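Local atomic coordinates of glutathione S-transferase (Bombyx mori, PDB entry 4E8H), a protein that binds glutathione as a homodimer and probably catalyses its conjugation to electrophilic compounds. Residues V21-R26 with A161-V166; Y77-Y82 with D86-K91; N116-I121 with T170-F175. All coordinates share one frame; numbering follows the deposited sequence.

In the fold
From the N terminus the chain lays down helix 16-27 among the thioredoxin-like strands, and residues 21-26 open contact 1, which closes only when 161-166 arrive on helix 160-174. Contact 2 is nested inside that loop: helix 71-82 is met by 86-91, the segment leading to helix 93-124. Its Leu-78 touches Ala-25, and its Leu-88 touches Ile-163, so contacts 1 and 2 pack together. Contact 3 opens at 116-121, late on helix 93-124, and closes at 170-175, beyond the end of contact 1; the two therefore cross and share helix 160-174. Contact 1 joins the thioredoxin-like and helical domains, contact 2 packs the linker against helix 71-82, and contact 3 lies within the helical domain.

Contact 1. Residues V21-R26 with A161-V166; sequences VMMTAR and ADITIV
No ring, amide or carboxylate takes part where Met-23 and Thr-24 meet Ile-163 and Val-166; aliphatic groups and one threonine hydroxyl do the touching. This is the domain interface of the glutathione transferase fold, helix 16-27 of the thioredoxin-like domain lying against helix 160-174 of the helical domain. The short axes run roughly antiparallel, at 144°, and approach to 9.4 Å. Ile-163 points toward the other helix and is the wedge. Its CG2 reaches Thr-24 OG1 at 3.6 Å and Met-23 CB at 3.9 Å. Its other branch is extended (chi2 179°), which brings Ile-163 CD1 to 3.9 Å from Thr-24 OG1. That oxygen spends its polarity inside its own domain, bonding to Ala-20 O one turn back and to Gln-75 NE2 of helix 71-82, and offers the isoleucine a van der Waals surface. Helix 201-213 also borders the joint, with Ile-204 and Asp-205 against Met-23. The methionine chain bends at its last torsion (chi3 -66°), which brings its methyl to the valine, whose side chain crosses that of the methionine at about a right angle: Met-23 CE stops 4.1 Å from Val-166 CG1.

Contact 2. Residues Y77-Y82 with D86-K91; sequences YLVNAY and DSLYPK
Asn-80 OD1 is held by two donors, Arg-96 NH2 of helix 93-124 and a water 3.1 Å away that also donates to Tyr-89 O. Asn-80 OD1 also lies at the edge of the Tyr-89 ring, near its plane and 3.5 Å from Tyr-89 CD2, with amide and ring planes turned 39° apart. Asn-80 ND2 donates to a second water, which in turn donates to Tyr-89 OH; the phenol's stronger partner is Asp-100 OD1, so the ring is fixed at its hydroxyl as well as along its edge. Beside this polar side, Val-79 fills the apolar one. With CG1 anti to the backbone N (chi1 -176°), Val-79 CG1 meets Tyr-89 CB at 3.6 Å, while Val-79 CG2 turns to Leu-88 CB at 4.0 Å. Trimmed to an alanine here, the side chain would lack both methyls, which is likely to open a gap against Leu-88 and Tyr-89 CB. A type I turn from Asp-86 to Tyr-89 shapes the loop, and Asp-86 OD2, met from above its carboxylate plane, takes Lys-91 N at 2.9 Å. Such packing belongs to the glutathione transferase interdomain linker, folded back on the last helix of the thioredoxin-like domain.

Contact 3. Residues N116-I121 with T170-F175; sequences NLYTPI and TNIDAF
Helix 93-124 is kinked at Pro-120; the CA atoms of Tyr-118 and Ile-172 are 9.1 Å apart, and the direct contacts are made by side chains. Both segments belong to the all-helical C-terminal domain of the glutathione transferase fold. Tyr-118 spans the distance. Over one face of its ring sits Phe-175 CD2, near the CD1-CE1 side and 3.6 Å from Tyr-118 CD1; over the opposite face lies CG of its own neighbour Leu-117. The two aromatic rings are oblique, with centroids 5.0 Å apart and planes at 58°. Ile-172 meets the phenol half of the ring, its CG2 3.7 Å from Tyr-118 CE2. That methyl is anti to the carbonyl carbon, because the longer CG1 branch takes the position between backbone N and carbonyl carbon (chi1 68°) and leads away from the tyrosine. Ile-172 also touches Phe-136 and Leu-140 of helix 130-146. Tyr-114, one turn earlier on helix 93-124, touches Tyr-118, Ile-172 and Phe-175 and extends the aromatic cluster. In the plane of the Tyr-118 ring a water bonds weakly to Tyr-118 OH and donates to Phe-175 O at 3.2 Å.

Contact 1. Residues V21-R26 with A161-V166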
ATOM      1  N   VAL B  21       8.622  11.297  -2.427  1.00  7.63           N
ATOM      2  CA  VAL B  21       7.828  12.492  -2.143  1.00  7.54           C
ATOM      3  C   VAL B  21       8.477  13.745  -2.740  1.00  7.62           C
ATOM      4  O   VAL B  21       7.799  14.545  -3.391  1.00  7.43           O
ATOM      5  CB  VAL B  21       7.583  12.689  -0.620  1.00  7.57           C
ATOM      6  CG1 VAL B  21       6.903  14.030  -0.346  1.00  7.49           C
ATOM      7  CG2 VAL B  21       6.744  11.550  -0.057  1.00  7.45           C
ATOM      8  N   MET B  22       9.785  13.895  -2.529  1.00  7.72           N
ATOM      9  CA  MET B  22      10.520  15.089  -2.964  1.00  8.02           C
ATOM     10  C   MET B  22      10.488  15.284  -4.480  1.00  7.83           C
ATOM     11  O   MET B  22      10.335  16.408  -4.956  1.00  7.80           O
ATOM     12  CB  MET B  22      11.967  15.059  -2.452  1.00  8.25           C
ATOM     13  CG  MET B  22      12.096  15.274  -0.947  1.00  9.73           C
ATOM     14  SD  MET B  22      13.670  14.703  -0.271  1.00 13.33           S
ATOM     15  CE  MET B  22      14.724  16.104  -0.623  1.00 12.54           C
ATOM     16  N   MET B  23      10.624  14.191  -5.227  1.00  7.85           N
ATOM     17  CA  MET B  23      10.534  14.243  -6.686  1.00  8.04           C
ATOM     18  C   MET B  23       9.105  14.502  -7.169  1.00  8.04           C
ATOM     19  O   MET B  23       8.911  15.180  -8.177  1.00  8.11           O
ATOM     20  CB  MET B  23      11.094  12.968  -7.327  1.00  8.07           C
ATOM     21  CG  MET B  23      12.618  12.876  -7.314  1.00  8.78           C
ATOM     22  SD  MET B  23      13.283  11.523  -8.315  1.00 11.06           S
ATOM     23  CE  MET B  23      12.688  10.087  -7.425  1.00 10.40           C
ATOM     24  N   THR B  24       8.112  13.968  -6.457  1.00  8.22           N
ATOM     25  CA  THR B  24       6.709  14.231  -6.791  1.00  8.43           C
ATOM     26  C   THR B  24       6.391  15.718  -6.640  1.00  8.71           C
ATOM     27  O   THR B  24       5.735  16.304  -7.502  1.00  8.67           O
ATOM     28  CB  THR B  24       5.731  13.385  -5.942  1.00  8.32           C
ATOM     29  OG1 THR B  24       5.998  11.996  -6.158  1.00  8.38           O
ATOM     30  CG2 THR B  24       4.280  13.670  -6.328  1.00  8.34           C
ATOM     31  N   ALA B  25       6.874  16.319  -5.553  1.00  9.13           N
ATOM     32  CA  ALA B  25       6.691  17.749  -5.298  1.00  9.65           C
ATOM     33  C   ALA B  25       7.360  18.633  -6.353  1.00 10.09           C
ATOM     34  O   ALA B  25       6.818  19.680  -6.718  1.00 10.11           O
ATOM     35  CB  ALA B  25       7.194  18.109  -3.910  1.00  9.55           C
ATOM     36  N   ARG B  26       8.530  18.217  -6.837  1.00 10.71           N
ATOM     37  CA  ARG B  26       9.226  18.955  -7.891  1.00 11.51           C
ATOM     38  C   ARG B  26       8.441  18.949  -9.202  1.00 11.96           C
ATOM     39  O   ARG B  26       8.282  19.996  -9.834  1.00 11.99           O
ATOM     40  CB  ARG B  26      10.642  18.408  -8.107  1.00 11.52           C
ATOM     41  CG  ARG B  26      11.615  18.726  -6.973  1.00 12.27           C
ATOM     42  CD  ARG B  26      12.047  20.187  -6.983  1.00 13.60           C
ATOM     43  NE  ARG B  26      12.896  20.493  -8.133  1.00 14.74           N
ATOM     44  CZ  ARG B  26      14.223  20.407  -8.131  1.00 15.24           C
ATOM     45  NH1 ARG B  26      14.874  20.030  -7.036  1.00 15.22           N
ATOM     46  NH2 ARG B  26      14.904  20.705  -9.229  1.00 15.50           N
ATOM     47  N   ALA B 161       3.230   6.390  -9.555  1.00  8.24           N
ATOM     48  CA  ALA B 161       3.696   5.008  -9.491  1.00  8.10           C
ATOM     49  C   ALA B 161       5.109   4.845 -10.063  1.00  8.00           C
ATOM     50  O   ALA B 161       5.940   4.169  -9.456  1.00  8.04           O
ATOM     51  CB  ALA B 161       2.712   4.075 -10.180  1.00  8.12           C
ATOM     52  N   ASP B 162       5.380   5.471 -11.211  1.00  7.76           N
ATOM     53  CA  ASP B 162       6.732   5.487 -11.794  1.00  7.68           C
ATOM     54  C   ASP B 162       7.746   6.150 -10.870  1.00  7.63           C
ATOM     55  O   ASP B 162       8.877   5.682 -10.749  1.00  7.58           O
ATOM     56  CB  ASP B 162       6.750   6.221 -13.136  1.00  7.62           C
ATOM     57  CG  ASP B 162       5.845   5.587 -14.161  1.00  7.77           C
ATOM     58  OD1 ASP B 162       6.245   4.575 -14.772  1.00  7.72           O
ATOM     59  OD2 ASP B 162       4.730   6.109 -14.361  1.00  8.16           O
ATOM     60  N   ILE B 163       7.334   7.243 -10.231  1.00  7.72           N
ATOM     61  CA  ILE B 163       8.221   8.027  -9.371  1.00  7.85           C
ATOM     62  C   ILE B 163       8.686   7.235  -8.138  1.00  7.97           C
ATOM     63  O   ILE B 163       9.875   7.247  -7.815  1.00  8.15           O
ATOM     64  CB  ILE B 163       7.597   9.408  -8.987  1.00  7.85           C
ATOM     65  CG1 ILE B 163       7.299  10.230 -10.253  1.00  7.78           C
ATOM     66  CG2 ILE B 163       8.518  10.181  -8.034  1.00  7.69           C
ATOM     67  CD1 ILE B 163       6.651  11.597 -10.001  1.00  7.41           C
ATOM     68  N   THR B 164       7.773   6.536  -7.463  1.00  7.99           N
ATOM     69  CA  THR B 164       8.158   5.753  -6.278  1.00  7.94           C
ATOM     70  C   THR B 164       8.927   4.469  -6.622  1.00  7.92           C
ATOM     71  O   THR B 164       9.877   4.104  -5.924  1.00  7.91           O
ATOM     72  CB  THR B 164       6.965   5.465  -5.317  1.00  8.04           C
ATOM     73  OG1 THR B 164       7.415   4.660  -4.219  1.00  8.08           O
ATOM     74  CG2 THR B 164       5.821   4.758  -6.036  1.00  7.79           C
ATOM     75  N   ILE B 165       8.518   3.806  -7.704  1.00  7.76           N
ATOM     76  CA  ILE B 165       9.193   2.601  -8.184  1.00  7.64           C
ATOM     77  C   ILE B 165      10.632   2.912  -8.633  1.00  7.68           C
ATOM     78  O   ILE B 165      11.554   2.145  -8.337  1.00  7.66           O
ATOM     79  CB  ILE B 165       8.360   1.879  -9.291  1.00  7.56           C
ATOM     80  CG1 ILE B 165       7.129   1.207  -8.662  1.00  7.53           C
ATOM     81  CG2 ILE B 165       9.208   0.851 -10.046  1.00  7.50           C
ATOM     82  CD1 ILE B 165       6.058   0.757  -9.655  1.00  7.07           C
ATOM     83  N   VAL B 166      10.821   4.047  -9.311  1.00  7.73           N
ATOM     84  CA  VAL B 166      12.144   4.436  -9.821  1.00  7.91           C
ATOM     85  C   VAL B 166      13.194   4.639  -8.714  1.00  7.99           C
ATOM     86  O   VAL B 166      14.387   4.444  -8.953  1.00  8.05           O
ATOM     87  CB  VAL B 166      12.080   5.660 -10.796  1.00  7.90           C
ATOM     88  CG1 VAL B 166      12.177   6.990 -10.053  1.00  7.93           C
ATOM     89  CG2 VAL B 166      13.169   5.563 -11.861  1.00  8.08           C
TER

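Contact 2. Residues Y77-Y82 with D86-K91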
ATOM      1  N   TYR B  77      -1.950  12.627  -2.472  1.00  7.65           N
ATOM      2  CA  TYR B  77      -2.533  13.850  -1.903  1.00  8.04           C
ATOM      3  C   TYR B  77      -2.047  15.122  -2.601  1.00  8.30           C
ATOM      4  O   TYR B  77      -2.847  16.016  -2.884  1.00  8.38           O
ATOM      5  CB  TYR B  77      -2.270  13.959  -0.393  1.00  7.98           C
ATOM      6  CG  TYR B  77      -2.596  15.332   0.171  1.00  8.20           C
ATOM      7  CD1 TYR B  77      -3.918  15.772   0.267  1.00  8.17           C
ATOM      8  CD2 TYR B  77      -1.584  16.200   0.590  1.00  8.14           C
ATOM      9  CE1 TYR B  77      -4.226  17.036   0.769  1.00  8.43           C
ATOM     10  CE2 TYR B  77      -1.883  17.469   1.095  1.00  8.33           C
ATOM     11  CZ  TYR B  77      -3.206  17.876   1.183  1.00  8.54           C
ATOM     12  OH  TYR B  77      -3.511  19.123   1.685  1.00  8.95           O
ATOM     13  N   LEU B  78      -0.743  15.206  -2.865  1.00  8.60           N
ATOM     14  CA  LEU B  78      -0.183  16.387  -3.518  1.00  8.83           C
ATOM     15  C   LEU B  78      -0.778  16.584  -4.913  1.00  9.13           C
ATOM     16  O   LEU B  78      -1.055  17.716  -5.318  1.00  9.14           O
ATOM     17  CB  LEU B  78       1.351  16.333  -3.561  1.00  8.74           C
ATOM     18  CG  LEU B  78       2.120  16.309  -2.231  1.00  8.80           C
ATOM     19  CD1 LEU B  78       3.622  16.245  -2.477  1.00  8.97           C
ATOM     20  CD2 LEU B  78       1.777  17.497  -1.333  1.00  8.50           C
ATOM     21  N   VAL B  79      -1.001  15.483  -5.631  1.00  9.50           N
ATOM     22  CA  VAL B  79      -1.665  15.562  -6.933  1.00  9.96           C
ATOM     23  C   VAL B  79      -3.160  15.907  -6.798  1.00 10.42           C
ATOM     24  O   VAL B  79      -3.637  16.816  -7.480  1.00 10.47           O
ATOM     25  CB  VAL B  79      -1.450  14.289  -7.799  1.00  9.94           C
ATOM     26  CG1 VAL B  79      -2.079  14.468  -9.184  1.00  9.90           C
ATOM     27  CG2 VAL B  79       0.036  13.981  -7.943  1.00  9.74           C
ATOM     28  N   ASN B  80      -3.883  15.207  -5.919  1.00 11.00           N
ATOM     29  CA  ASN B  80      -5.317  15.475  -5.706  1.00 11.59           C
ATOM     30  C   ASN B  80      -5.604  16.922  -5.313  1.00 12.13           C
ATOM     31  O   ASN B  80      -6.563  17.525  -5.797  1.00 12.13           O
ATOM     32  CB  ASN B  80      -5.920  14.540  -4.646  1.00 11.51           C
ATOM     33  CG  ASN B  80      -6.044  13.101  -5.121  1.00 11.37           C
ATOM     34  OD1 ASN B  80      -6.076  12.821  -6.321  1.00 11.35           O
ATOM     35  ND2 ASN B  80      -6.121  12.176  -4.169  1.00 11.22           N
ATOM     36  N   ALA B  81      -4.764  17.470  -4.438  1.00 12.88           N
ATOM     37  CA  ALA B  81      -4.971  18.812  -3.908  1.00 13.69           C
ATOM     38  C   ALA B  81      -4.342  19.930  -4.741  1.00 14.39           C
ATOM     39  O   ALA B  81      -4.906  21.023  -4.823  1.00 14.37           O
ATOM     40  CB  ALA B  81      -4.486  18.894  -2.464  1.00 13.61           C
ATOM     41  N   TYR B  82      -3.188  19.667  -5.355  1.00 15.40           N
ATOM     42  CA  TYR B  82      -2.387  20.757  -5.929  1.00 16.52           C
ATOM     43  C   TYR B  82      -1.905  20.598  -7.367  1.00 17.62           C
ATOM     44  O   TYR B  82      -1.224  21.486  -7.890  1.00 17.67           O
ATOM     45  CB  TYR B  82      -1.197  21.070  -5.016  1.00 16.31           C
ATOM     46  CG  TYR B  82      -1.602  21.473  -3.620  1.00 16.04           C
ATOM     47  CD1 TYR B  82      -2.430  22.578  -3.405  1.00 15.88           C
ATOM     48  CD2 TYR B  82      -1.163  20.753  -2.512  1.00 15.65           C
ATOM     49  CE1 TYR B  82      -2.812  22.951  -2.123  1.00 15.86           C
ATOM     50  CE2 TYR B  82      -1.536  21.119  -1.226  1.00 15.77           C
ATOM     51  CZ  TYR B  82      -2.359  22.220  -1.039  1.00 15.88           C
ATOM     52  OH  TYR B  82      -2.731  22.586   0.233  1.00 16.03           O
ATOM     53  N   ASP B  86      -4.495  16.443 -13.571  1.00 25.87           N
ATOM     54  CA  ASP B  86      -4.424  15.142 -12.914  1.00 25.56           C
ATOM     55  C   ASP B  86      -3.581  14.114 -13.680  1.00 25.13           C
ATOM     56  O   ASP B  86      -3.714  12.919 -13.448  1.00 25.04           O
ATOM     57  CB  ASP B  86      -5.837  14.600 -12.643  1.00 25.67           C
ATOM     58  CG  ASP B  86      -6.628  14.334 -13.923  1.00 26.01           C
ATOM     59  OD1 ASP B  86      -6.181  14.739 -15.020  1.00 26.30           O
ATOM     60  OD2 ASP B  86      -7.710  13.718 -13.826  1.00 26.41           O
ATOM     61  N   SER B  87      -2.712  14.574 -14.579  1.00 24.51           N
ATOM     62  CA  SER B  87      -1.932  13.671 -15.442  1.00 23.88           C
ATOM     63  C   SER B  87      -1.058  12.671 -14.675  1.00 23.26           C
ATOM     64  O   SER B  87      -0.877  11.533 -15.114  1.00 23.15           O
ATOM     65  CB  SER B  87      -1.080  14.467 -16.433  1.00 23.96           C
ATOM     66  OG  SER B  87      -0.059  15.189 -15.766  1.00 24.28           O
ATOM     67  N   LEU B  88      -0.520  13.105 -13.534  1.00 22.51           N
ATOM     68  CA  LEU B  88       0.293  12.250 -12.665  1.00 21.76           C
ATOM     69  C   LEU B  88      -0.532  11.232 -11.875  1.00 21.34           C
ATOM     70  O   LEU B  88       0.022  10.297 -11.292  1.00 21.25           O
ATOM     71  CB  LEU B  88       1.105  13.095 -11.672  1.00 21.72           C
ATOM     72  CG  LEU B  88       2.519  13.614 -11.963  1.00 21.44           C
ATOM     73  CD1 LEU B  88       3.151  14.097 -10.646  1.00 21.28           C
ATOM     74  CD2 LEU B  88       3.411  12.565 -12.623  1.00 20.99           C
ATOM     75  N   TYR B  89      -1.848  11.433 -11.840  1.00 20.78           N
ATOM     76  CA  TYR B  89      -2.753  10.596 -11.052  1.00 20.27           C
ATOM     77  C   TYR B  89      -4.194  10.883 -11.485  1.00 20.18           C
ATOM     78  O   TYR B  89      -4.953  11.511 -10.740  1.00 20.12           O
ATOM     79  CB  TYR B  89      -2.543  10.873  -9.553  1.00 20.11           C
ATOM     80  CG  TYR B  89      -3.194   9.892  -8.594  1.00 19.43           C
ATOM     81  CD1 TYR B  89      -2.956   8.520  -8.692  1.00 18.63           C
ATOM     82  CD2 TYR B  89      -4.021  10.344  -7.566  1.00 18.66           C
ATOM     83  CE1 TYR B  89      -3.548   7.619  -7.803  1.00 18.20           C
ATOM     84  CE2 TYR B  89      -4.613   9.452  -6.671  1.00 18.20           C
ATOM     85  CZ  TYR B  89      -4.376   8.094  -6.797  1.00 18.08           C
ATOM     86  OH  TYR B  89      -4.958   7.211  -5.915  1.00 17.78           O
ATOM     87  N   PRO B  90      -4.569  10.440 -12.708  1.00 20.11           N
ATOM     88  CA  PRO B  90      -5.855  10.786 -13.324  1.00 20.08           C
ATOM     89  C   PRO B  90      -7.065  10.341 -12.519  1.00 20.03           C
ATOM     90  O   PRO B  90      -6.984   9.389 -11.739  1.00 20.03           O
ATOM     91  CB  PRO B  90      -5.813  10.053 -14.673  1.00 20.09           C
ATOM     92  CG  PRO B  90      -4.764   9.013 -14.519  1.00 20.15           C
ATOM     93  CD  PRO B  90      -3.749   9.622 -13.618  1.00 20.14           C
ATOM     94  N   LYS B  91      -8.180  11.033 -12.722  1.00 19.90           N
ATOM     95  CA  LYS B  91      -9.379  10.799 -11.928  1.00 19.77           C
ATOM     96  C   LYS B  91     -10.286   9.723 -12.509  1.00 19.26           C
ATOM     97  O   LYS B  91     -11.131   9.171 -11.797  1.00 19.20           O
ATOM     98  CB  LYS B  91     -10.130  12.108 -11.686  1.00 19.98           C
ATOM     99  CG  LYS B  91      -9.409  12.990 -10.680  1.00 20.89           C
ATOM    100  CD  LYS B  91     -10.148  14.292 -10.427  1.00 22.40           C
ATOM    101  CE  LYS B  91      -9.347  15.121  -9.429  1.00 23.19           C
ATOM    102  NZ  LYS B  91     -10.152  16.231  -8.853  1.00 23.80           N
TER
HETATM  103  O   HOH W   1      -6.206   9.003  -3.739  1.00 15.50           O
HETATM  104  O   HOH W   2      -8.729  16.113  -6.399  1.00 23.54           O
HETATM  105  O   HOH W   3      -5.805  13.830  -9.225  1.00 26.29           O

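Contact 3. Residues N116-I121 with T170-F175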
ATOM      1  N   ASN B 116      13.987  -6.590   2.439  1.00 11.82           N
ATOM      2  CA  ASN B 116      14.375  -7.899   2.966  1.00 12.70           C
ATOM      3  C   ASN B 116      15.732  -8.376   2.448  1.00 13.24           C
ATOM      4  O   ASN B 116      16.494  -9.014   3.178  1.00 13.29           O
ATOM      5  CB  ASN B 116      13.287  -8.941   2.692  1.00 12.69           C
ATOM      6  CG  ASN B 116      12.029  -8.712   3.520  1.00 13.12           C
ATOM      7  OD1 ASN B 116      12.025  -7.930   4.474  1.00 13.62           O
ATOM      8  ND2 ASN B 116      10.955  -9.400   3.157  1.00 13.47           N
ATOM      9  N   LEU B 117      16.030  -8.050   1.192  1.00 13.93           N
ATOM     10  CA  LEU B 117      17.329  -8.366   0.599  1.00 14.69           C
ATOM     11  C   LEU B 117      18.450  -7.448   1.103  1.00 15.33           C
ATOM     12  O   LEU B 117      19.493  -7.930   1.549  1.00 15.42           O
ATOM     13  CB  LEU B 117      17.256  -8.336  -0.937  1.00 14.55           C
ATOM     14  CG  LEU B 117      18.541  -8.538  -1.755  1.00 14.37           C
ATOM     15  CD1 LEU B 117      19.255  -9.844  -1.412  1.00 13.66           C
ATOM     16  CD2 LEU B 117      18.242  -8.472  -3.245  1.00 14.13           C
ATOM     17  N   TYR B 118      18.231  -6.137   1.042  1.00 16.18           N
ATOM     18  CA  TYR B 118      19.326  -5.179   1.230  1.00 17.15           C
ATOM     19  C   TYR B 118      19.570  -4.669   2.652  1.00 17.92           C
ATOM     20  O   TYR B 118      20.710  -4.348   2.995  1.00 17.96           O
ATOM     21  CB  TYR B 118      19.205  -4.017   0.241  1.00 17.07           C
ATOM     22  CG  TYR B 118      19.562  -4.405  -1.177  1.00 17.43           C
ATOM     23  CD1 TYR B 118      20.889  -4.645  -1.543  1.00 17.89           C
ATOM     24  CD2 TYR B 118      18.576  -4.534  -2.153  1.00 17.64           C
ATOM     25  CE1 TYR B 118      21.223  -5.004  -2.847  1.00 18.20           C
ATOM     26  CE2 TYR B 118      18.900  -4.889  -3.460  1.00 18.05           C
ATOM     27  CZ  TYR B 118      20.222  -5.124  -3.800  1.00 18.48           C
ATOM     28  OH  TYR B 118      20.542  -5.476  -5.092  1.00 18.89           O
ATOM     29  N   THR B 119      18.523  -4.597   3.471  1.00 19.01           N
ATOM     30  CA  THR B 119      18.665  -4.125   4.857  1.00 20.18           C
ATOM     31  C   THR B 119      19.731  -4.892   5.671  1.00 21.08           C
ATOM     32  O   THR B 119      20.546  -4.253   6.344  1.00 21.18           O
ATOM     33  CB  THR B 119      17.304  -4.070   5.608  1.00 20.14           C
ATOM     34  OG1 THR B 119      16.381  -3.265   4.864  1.00 20.14           O
ATOM     35  CG2 THR B 119      17.465  -3.473   7.003  1.00 20.28           C
ATOM     36  N   PRO B 120      19.742  -6.247   5.609  1.00 22.01           N
ATOM     37  CA  PRO B 120      20.795  -6.967   6.341  1.00 22.74           C
ATOM     38  C   PRO B 120      22.202  -6.616   5.854  1.00 23.50           C
ATOM     39  O   PRO B 120      23.112  -6.448   6.670  1.00 23.58           O
ATOM     40  CB  PRO B 120      20.489  -8.440   6.042  1.00 22.70           C
ATOM     41  CG  PRO B 120      19.049  -8.467   5.698  1.00 22.43           C
ATOM     42  CD  PRO B 120      18.797  -7.185   4.972  1.00 22.02           C
ATOM     43  N   ILE B 121      22.364  -6.506   4.537  1.00 24.42           N
ATOM     44  CA  ILE B 121      23.651  -6.170   3.930  1.00 25.35           C
ATOM     45  C   ILE B 121      24.146  -4.795   4.395  1.00 26.14           C
ATOM     46  O   ILE B 121      25.244  -4.678   4.949  1.00 26.20           O
ATOM     47  CB  ILE B 121      23.588  -6.224   2.374  1.00 25.25           C
ATOM     48  CG1 ILE B 121      23.047  -7.579   1.898  1.00 25.15           C
ATOM     49  CG2 ILE B 121      24.967  -5.951   1.773  1.00 25.28           C
ATOM     50  CD1 ILE B 121      22.697  -7.640   0.415  1.00 25.03           C
ATOM     51  N   THR B 170      16.750   3.013  -8.905  1.00  7.73           N
ATOM     52  CA  THR B 170      17.922   3.862  -8.687  1.00  7.82           C
ATOM     53  C   THR B 170      18.840   3.268  -7.611  1.00  8.04           C
ATOM     54  O   THR B 170      20.058   3.214  -7.799  1.00  8.05           O
ATOM     55  CB  THR B 170      17.531   5.316  -8.322  1.00  7.85           C
ATOM     56  OG1 THR B 170      16.733   5.876  -9.374  1.00  7.43           O
ATOM     57  CG2 THR B 170      18.774   6.191  -8.132  1.00  7.65           C
ATOM     58  N   ASN B 171      18.259   2.810  -6.501  1.00  8.14           N
ATOM     59  CA  ASN B 171      19.051   2.216  -5.424  1.00  8.42           C
ATOM     60  C   ASN B 171      19.830   0.975  -5.857  1.00  8.68           C
ATOM     61  O   ASN B 171      21.037   0.893  -5.629  1.00  8.60           O
ATOM     62  CB  ASN B 171      18.188   1.902  -4.201  1.00  8.33           C
ATOM     63  CG  ASN B 171      17.822   3.143  -3.407  1.00  8.29           C
ATOM     64  OD1 ASN B 171      18.580   4.112  -3.350  1.00  8.42           O
ATOM     65  ND2 ASN B 171      16.653   3.114  -2.783  1.00  7.98           N
ATOM     66  N   ILE B 172      19.145   0.027  -6.494  1.00  9.14           N
ATOM     67  CA  ILE B 172      19.793  -1.218  -6.920  1.00  9.58           C
ATOM     68  C   ILE B 172      20.874  -0.976  -7.981  1.00 10.21           C
ATOM     69  O   ILE B 172      21.892  -1.670  -8.003  1.00 10.30           O
ATOM     70  CB  ILE B 172      18.780  -2.333  -7.325  1.00  9.45           C
ATOM     71  CG1 ILE B 172      18.028  -1.982  -8.619  1.00  9.29           C
ATOM     72  CG2 ILE B 172      17.817  -2.628  -6.165  1.00  9.18           C
ATOM     73  CD1 ILE B 172      17.245  -3.148  -9.225  1.00  9.06           C
ATOM     74  N   ASP B 173      20.651   0.017  -8.841  1.00 10.92           N
ATOM     75  CA  ASP B 173      21.659   0.448  -9.803  1.00 11.74           C
ATOM     76  C   ASP B 173      22.923   0.913  -9.070  1.00 12.08           C
ATOM     77  O   ASP B 173      24.030   0.470  -9.392  1.00 12.13           O
ATOM     78  CB  ASP B 173      21.104   1.557 -10.701  1.00 11.87           C
ATOM     79  CG  ASP B 173      22.099   2.018 -11.749  1.00 12.47           C
ATOM     80  OD1 ASP B 173      22.508   1.197 -12.598  1.00 12.64           O
ATOM     81  OD2 ASP B 173      22.464   3.213 -11.729  1.00 13.40           O
ATOM     82  N   ALA B 174      22.744   1.778  -8.070  1.00 12.44           N
ATOM     83  CA  ALA B 174      23.848   2.256  -7.233  1.00 12.77           C
ATOM     84  C   ALA B 174      24.547   1.137  -6.449  1.00 12.98           C
ATOM     85  O   ALA B 174      25.725   1.262  -6.105  1.00 13.00           O
ATOM     86  CB  ALA B 174      23.361   3.344  -6.286  1.00 12.67           C
ATOM     87  N   PHE B 175      23.819   0.056  -6.167  1.00 13.31           N
ATOM     88  CA  PHE B 175      24.369  -1.085  -5.423  1.00 13.60           C
ATOM     89  C   PHE B 175      25.070  -2.099  -6.334  1.00 13.93           C
ATOM     90  O   PHE B 175      25.658  -3.073  -5.853  1.00 14.07           O
ATOM     91  CB  PHE B 175      23.289  -1.806  -4.601  1.00 13.48           C
ATOM     92  CG  PHE B 175      22.576  -0.934  -3.590  1.00 13.22           C
ATOM     93  CD1 PHE B 175      23.084   0.307  -3.200  1.00 12.88           C
ATOM     94  CD2 PHE B 175      21.396  -1.385  -3.003  1.00 12.87           C
ATOM     95  CE1 PHE B 175      22.410   1.093  -2.265  1.00 13.04           C
ATOM     96  CE2 PHE B 175      20.719  -0.610  -2.064  1.00 12.89           C
ATOM     97  CZ  PHE B 175      21.227   0.630  -1.694  1.00 12.87           C
TER
HETATM   98  O   HOH W   4      23.856  -5.682  -5.334  1.00 33.29           O